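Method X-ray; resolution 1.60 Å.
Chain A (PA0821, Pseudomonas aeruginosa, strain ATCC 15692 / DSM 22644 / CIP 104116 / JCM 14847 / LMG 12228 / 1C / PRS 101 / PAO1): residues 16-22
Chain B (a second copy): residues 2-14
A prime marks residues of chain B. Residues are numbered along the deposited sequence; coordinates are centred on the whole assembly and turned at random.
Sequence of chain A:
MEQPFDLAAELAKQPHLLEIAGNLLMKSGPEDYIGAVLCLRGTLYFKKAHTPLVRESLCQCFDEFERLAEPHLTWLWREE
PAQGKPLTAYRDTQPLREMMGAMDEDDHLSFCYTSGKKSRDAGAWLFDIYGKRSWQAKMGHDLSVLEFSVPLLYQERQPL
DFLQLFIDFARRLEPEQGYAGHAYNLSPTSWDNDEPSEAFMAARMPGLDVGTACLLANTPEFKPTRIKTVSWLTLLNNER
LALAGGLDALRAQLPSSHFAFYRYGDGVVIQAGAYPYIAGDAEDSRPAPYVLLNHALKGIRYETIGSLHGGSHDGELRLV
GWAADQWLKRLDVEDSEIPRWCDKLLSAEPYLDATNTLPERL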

ATOM      1  N   HIS A  16      -3.194   7.685 -22.671  1.00 49.74           N
ATOM      2  CA  HIS A  16      -2.463   6.675 -21.920  1.00 48.52           C
ATOM      3  C   HIS A  16      -3.076   6.420 -20.543  1.00 42.27           C
ATOM      4  O   HIS A  16      -2.380   5.946 -19.637  1.00 42.68           O
ATOM      5  N   LEU A  17      -4.375   6.702 -20.381  1.00 40.59           N
ATOM      6  CA  LEU A  17      -5.031   6.532 -19.084  1.00 44.80           C
ATOM      7  C   LEU A  17      -4.956   5.090 -18.584  1.00 41.90           C
ATOM      8  O   LEU A  17      -4.821   4.851 -17.378  1.00 41.70           O
ATOM      9  N   LEU A  18      -5.059   4.118 -19.481  1.00 40.67           N
ATOM     10  CA  LEU A  18      -5.042   2.722 -19.067  1.00 40.18           C
ATOM     11  C   LEU A  18      -3.633   2.170 -18.871  1.00 35.65           C
ATOM     12  O   LEU A  18      -3.484   0.995 -18.508  1.00 31.82           O
ATOM     13  N   GLU A  19      -2.596   2.963 -19.144  1.00 32.13           N
ATOM     14  CA  GLU A  19      -1.217   2.500 -19.110  1.00 36.79           C
ATOM     15  C   GLU A  19      -0.461   3.086 -17.925  1.00 45.28           C
ATOM     16  O   GLU A  19      -0.749   4.192 -17.454  1.00 43.74           O
ATOM     17  N   ILE A  20       0.521   2.322 -17.454  1.00 38.34           N
ATOM     18  CA  ILE A  20       1.505   2.779 -16.480  1.00 35.07           C
ATOM     19  C   ILE A  20       2.874   2.650 -17.133  1.00 38.75           C
ATOM     20  O   ILE A  20       3.230   1.573 -17.626  1.00 34.31           O
ATOM     21  N   ALA A  21       3.621   3.749 -17.163  1.00 39.01           N
ATOM     22  CA  ALA A  21       4.891   3.774 -17.875  1.00 49.84           C
ATOM     23  C   ALA A  21       5.934   2.922 -17.161  1.00 53.30           C
ATOM     24  O   ALA A  21       5.951   2.817 -15.932  1.00 49.97           O
ATOM     25  N   GLY A  22       6.810   2.308 -17.950  1.00 53.20           N
ATOM     26  CA  GLY A  22       7.920   1.546 -17.413  1.00 52.42           C
ATOM     27  C   GLY A  22       9.206   2.348 -17.463  1.00 57.05           C
ATOM     28  O   GLY A  22       9.451   3.078 -18.427  1.00 60.67           O
TER
ATOM     29  N   GLU B   2     -12.397   7.892 -13.802  1.00 85.53           N
ATOM     30  CA  GLU B   2     -11.511   8.743 -14.586  1.00 83.42           C
ATOM     31  C   GLU B   2     -10.416   9.345 -13.709  1.00 83.42           C
ATOM     32  O   GLU B   2      -9.433   9.892 -14.207  1.00 84.73           O
ATOM     33  N   GLN B   3     -10.595   9.226 -12.397  1.00 81.95           N
ATOM     34  CA  GLN B   3      -9.723   9.853 -11.408  1.00 78.24           C
ATOM     35  C   GLN B   3      -8.776   8.898 -10.674  1.00 74.80           C
ATOM     36  O   GLN B   3      -7.699   9.336 -10.250  1.00 76.97           O
ATOM     37  N   PRO B   4      -9.113   7.613 -10.472  1.00 69.95           N
ATOM     38  CA  PRO B   4      -8.157   6.726  -9.781  1.00 60.72           C
ATOM     39  C   PRO B   4      -6.940   6.331 -10.612  1.00 53.05           C
ATOM     40  O   PRO B   4      -5.964   5.835 -10.035  1.00 47.41           O
ATOM     41  N   PHE B   5      -6.959   6.533 -11.933  1.00 48.45           N
ATOM     42  CA  PHE B   5      -5.934   5.931 -12.787  1.00 50.06           C
ATOM     43  C   PHE B   5      -4.593   6.628 -12.638  1.00 47.28           C
ATOM     44  O   PHE B   5      -3.552   5.971 -12.511  1.00 50.45           O
ATOM     45  N   ASP B   6      -4.590   7.961 -12.668  1.00 48.22           N
ATOM     46  CA  ASP B   6      -3.332   8.688 -12.535  1.00 56.70           C
ATOM     47  C   ASP B   6      -2.680   8.419 -11.187  1.00 47.88           C
ATOM     48  O   ASP B   6      -1.448   8.382 -11.088  1.00 47.70           O
ATOM     49  N   LEU B   7      -3.484   8.206 -10.145  1.00 38.55           N
ATOM     50  CA  LEU B   7      -2.918   7.852  -8.849  1.00 43.68           C
ATOM     51  C   LEU B   7      -2.364   6.434  -8.855  1.00 45.57           C
ATOM     52  O   LEU B   7      -1.319   6.169  -8.250  1.00 43.22           O
ATOM     53  N   ALA B   8      -3.052   5.505  -9.524  1.00 46.05           N
ATOM     54  CA  ALA B   8      -2.525   4.150  -9.641  1.00 44.48           C
ATOM     55  C   ALA B   8      -1.187   4.150 -10.368  1.00 45.41           C
ATOM     56  O   ALA B   8      -0.277   3.389 -10.015  1.00 46.41           O
ATOM     57  N   ALA B   9      -1.048   5.008 -11.383  1.00 43.57           N
ATOM     58  CA  ALA B   9       0.219   5.106 -12.100  1.00 43.62           C
ATOM     59  C   ALA B   9       1.306   5.702 -11.215  1.00 48.53           C
ATOM     60  O   ALA B   9       2.443   5.215 -11.205  1.00 49.13           O
ATOM     61  N   GLU B  10       0.975   6.750 -10.454  1.00 47.23           N
ATOM     62  CA  GLU B  10       1.973   7.367  -9.584  1.00 47.23           C
ATOM     63  C   GLU B  10       2.422   6.405  -8.489  1.00 42.74           C
ATOM     64  O   GLU B  10       3.616   6.329  -8.170  1.00 44.12           O
ATOM     65  N   LEU B  11       1.480   5.662  -7.903  1.00 37.02           N
ATOM     66  CA  LEU B  11       1.821   4.737  -6.826  1.00 39.71           C
ATOM     67  C   LEU B  11       2.675   3.574  -7.315  1.00 44.30           C
ATOM     68  O   LEU B  11       3.514   3.063  -6.563  1.00 50.66           O
ATOM     69  N   ALA B  12       2.484   3.143  -8.564  1.00 45.93           N
ATOM     70  CA  ALA B  12       3.239   2.005  -9.069  1.00 47.86           C
ATOM     71  C   ALA B  12       4.724   2.307  -9.218  1.00 51.59           C
ATOM     72  O   ALA B  12       5.532   1.373  -9.209  1.00 51.40           O
ATOM     73  N   LYS B  13       5.107   3.581  -9.340  1.00 49.33           N
ATOM     74  CA  LYS B  13       6.474   3.917  -9.719  1.00 52.79           C
ATOM     75  C   LYS B  13       7.292   4.623  -8.646  1.00 50.64           C
ATOM     76  O   LYS B  13       8.521   4.661  -8.768  1.00 49.18           O
ATOM     77  N   GLN B  14       6.671   5.177  -7.614  1.00 46.91           N
ATOM     78  CA  GLN B  14       7.463   5.707  -6.519  1.00 49.78           C
ATOM     79  C   GLN B  14       6.749   5.428  -5.207  1.00 47.84           C
ATOM     80  O   GLN B  14       5.512   5.376  -5.168  1.00 45.38           O
TER

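The centre of the contact is apolar and rests on Leu17 and Ile20 of chain A. Ile20 lies in a short strand and points its CA-to-CB bond toward the helix of chain B. Its rotamer is m at chi1 and t at chi2. Ile20 CG1 lies against the backbone of Ala9′, 3.9 Å from Ala9′ CA, and 4.1 Å from Ala9′ CB. Ile20 CG2 meets Ala12′ CB at 3.9 Å, and Ile20 CD1 comes within 4.0 Å of Ala8′ O. Ile20 CA and Ala9′ CA are 5.1 Å apart, so the backbones come close here.

Leu17 starts sideways, but its end turns in to the helix. Its chi1 is t, and its chi2 of 148° falls between wells. Leu17 CD2 sits over one face of the Phe5′ ring, 3.4 Å from Phe5′ CG. Leu17 CD2 is 3.5 Å from the Phe5′ ring centroid and 14° off the ring normal, a CH-pi contact. The CA-to-CB bond of Phe5′ points toward chain A, with chi1 m. Leu18 begins away from the helix, yet its m, t rotamer brings Leu18 CD2 to 4.5 Å from Phe5′ CE1, an oblique and looser contact.

A type I turn from His16 to Glu19 leads into the strand. His16 ND1 donates a hydrogen bond to Glu19 OE1 at 2.9 Å. Neither side chain reaches the helix.

The polar edge lies at Ala21 and Lys13′. The CA-to-CB bond of Lys13′ points toward chain A, and its chi angles are m, t, m, t. Lys13′ CD packs 3.3 Å from Ala21 O, which is buried here without a hydrogen-bonding partner. No direct hydrogen bond joins the two stretches. Instead, one water bridges them, its O accepting from Ala21 N at 2.8 Å and from Lys13′ NZ at 2.7 Å.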

ATOM      1  CB  HIS A  16      -0.991   7.078 -21.796  1.00 55.28           C
ATOM      2  CG  HIS A  16      -0.342   7.399 -23.109  1.00 61.47           C
ATOM      3  ND1 HIS A  16      -0.003   6.429 -24.028  1.00 64.30           N
ATOM      4  CD2 HIS A  16       0.016   8.582 -23.663  1.00 64.20           C
ATOM      5  CE1 HIS A  16       0.540   7.000 -25.090  1.00 65.21           C
ATOM      6  NE2 HIS A  16       0.564   8.306 -24.893  1.00 64.78           N
ATOM      7  CB  LEU A  17      -6.489   6.989 -19.187  1.00 54.49           C
ATOM      8  CG  LEU A  17      -7.371   6.950 -17.937  1.00 72.44           C
ATOM      9  CD1 LEU A  17      -8.382   8.070 -18.004  1.00 65.63           C
ATOM     10  CD2 LEU A  17      -8.091   5.626 -17.811  1.00 74.64           C
ATOM     11  CB  LEU A  18      -5.767   1.879 -20.114  1.00 35.12           C
ATOM     12  CG  LEU A  18      -7.242   2.209 -20.373  1.00 40.39           C
ATOM     13  CD1 LEU A  18      -7.889   1.201 -21.319  1.00 37.74           C
ATOM     14  CD2 LEU A  18      -7.996   2.250 -19.062  1.00 40.16           C
ATOM     15  CB  GLU A  19      -0.485   2.865 -20.405  1.00 36.38           C
ATOM     16  CG  GLU A  19      -1.024   2.162 -21.637  1.00 38.60           C
ATOM     17  CD  GLU A  19      -0.565   2.815 -22.925  1.00 59.72           C
ATOM     18  OE1 GLU A  19       0.184   3.811 -22.849  1.00 64.70           O
ATOM     19  OE2 GLU A  19      -0.960   2.337 -24.011  1.00 69.09           O
ATOM     20  CB  ILE A  20       1.435   1.974 -15.169  1.00 33.44           C
ATOM     21  CG1 ILE A  20       0.025   2.048 -14.579  1.00 37.74           C
ATOM     22  CG2 ILE A  20       2.459   2.501 -14.154  1.00 34.04           C
ATOM     23  CD1 ILE A  20      -0.174   1.215 -13.333  1.00 37.63           C
ATOM     24  CB  ALA A  21       5.399   5.209 -18.015  1.00 48.73           C
TER
ATOM     25  CB  GLU B   2     -12.309   9.853 -15.273  1.00 83.87           C
ATOM     26  CG  GLU B   2     -13.105  10.733 -14.320  1.00 84.46           C
ATOM     27  CD  GLU B   2     -13.815  11.869 -15.033  1.00 87.58           C
ATOM     28  OE1 GLU B   2     -15.036  12.036 -14.823  1.00 88.63           O
ATOM     29  OE2 GLU B   2     -13.152  12.590 -15.808  1.00 88.74           O
ATOM     30  CB  GLN B   3     -10.582  10.617 -10.398  1.00 77.52           C
ATOM     31  CG  GLN B   3     -11.228  11.868 -10.981  1.00 77.14           C
ATOM     32  CD  GLN B   3     -12.300  12.446 -10.083  1.00 78.52           C
ATOM     33  OE1 GLN B   3     -13.224  11.743  -9.672  1.00 81.69           O
ATOM     34  NE2 GLN B   3     -12.185  13.732  -9.774  1.00 76.98           N
ATOM     35  CB  PRO B   4      -9.004   5.491  -9.433  1.00 59.95           C
ATOM     36  CG  PRO B   4     -10.411   5.952  -9.488  1.00 65.81           C
ATOM     37  CD  PRO B   4     -10.435   6.969 -10.584  1.00 68.42           C
ATOM     38  CB  PHE B   5      -6.389   5.951 -14.240  1.00 49.90           C
ATOM     39  CG  PHE B   5      -7.681   5.265 -14.445  1.00 52.62           C
ATOM     40  CD1 PHE B   5      -7.727   3.898 -14.611  1.00 49.03           C
ATOM     41  CD2 PHE B   5      -8.866   5.975 -14.403  1.00 56.87           C
ATOM     42  CE1 PHE B   5      -8.920   3.254 -14.794  1.00 48.26           C
ATOM     43  CE2 PHE B   5     -10.058   5.327 -14.568  1.00 54.14           C
ATOM     44  CZ  PHE B   5     -10.074   3.961 -14.760  1.00 53.80           C
ATOM     45  CB  ASP B   6      -3.575  10.182 -12.736  1.00 66.11           C
ATOM     46  CG  ASP B   6      -4.188  10.487 -14.088  1.00 76.95           C
ATOM     47  OD1 ASP B   6      -3.513  10.250 -15.113  1.00 79.73           O
ATOM     48  OD2 ASP B   6      -5.352  10.940 -14.126  1.00 80.74           O
ATOM     49  CB  LEU B   7      -3.969   8.014  -7.757  1.00 50.35           C
ATOM     50  CG  LEU B   7      -4.036   9.408  -7.146  1.00 57.03           C
ATOM     51  CD1 LEU B   7      -5.374   9.570  -6.463  1.00 59.29           C
ATOM     52  CD2 LEU B   7      -2.893   9.610  -6.158  1.00 61.32           C
ATOM     53  CB  ALA B   8      -3.529   3.252 -10.363  1.00 40.45           C
ATOM     54  CB  ALA B   9       0.040   5.937 -13.371  1.00 43.68           C
ATOM     55  CB  GLU B  10       1.420   8.653  -8.969  1.00 48.54           C
ATOM     56  CG  GLU B  10       2.463   9.427  -8.180  1.00 54.45           C
ATOM     57  CD  GLU B  10       1.910  10.664  -7.498  1.00 61.24           C
ATOM     58  OE1 GLU B  10       2.661  11.274  -6.703  1.00 54.32           O
ATOM     59  OE2 GLU B  10       0.736  11.022  -7.747  1.00 64.14           O
ATOM     60  CB  LEU B  11       0.544   4.214  -6.168  1.00 39.54           C
ATOM     61  CG  LEU B  11      -0.235   5.267  -5.386  1.00 35.21           C
ATOM     62  CD1 LEU B  11      -1.610   4.740  -5.006  1.00 35.94           C
ATOM     63  CD2 LEU B  11       0.544   5.680  -4.151  1.00 33.66           C
ATOM     64  CB  ALA B  12       2.673   1.545 -10.413  1.00 45.58           C
ATOM     65  CB  LYS B  13       6.475   4.780 -10.988  1.00 52.82           C
ATOM     66  CG  LYS B  13       6.153   4.002 -12.260  1.00 65.81           C
ATOM     67  CD  LYS B  13       5.870   4.940 -13.420  1.00 65.79           C
ATOM     68  CE  LYS B  13       4.800   5.952 -13.052  1.00 73.61           C
ATOM     69  NZ  LYS B  13       4.392   6.795 -14.208  1.00 80.46           N
ATOM     70  CB  GLN B  14       7.720   7.215  -6.675  1.00 55.95           C
ATOM     71  CG  GLN B  14       6.504   8.086  -6.495  1.00 60.87           C
ATOM     72  CD  GLN B  14       6.790   9.578  -6.638  1.00 65.77           C
ATOM     73  OE1 GLN B  14       7.814   9.995  -7.174  1.00 69.20           O
ATOM     74  NE2 GLN B  14       5.867  10.391  -6.135  1.00 61.87           N
TER
HETATM   75  O   HOH W   1       2.660   6.203 -16.176  1.00 46.54           O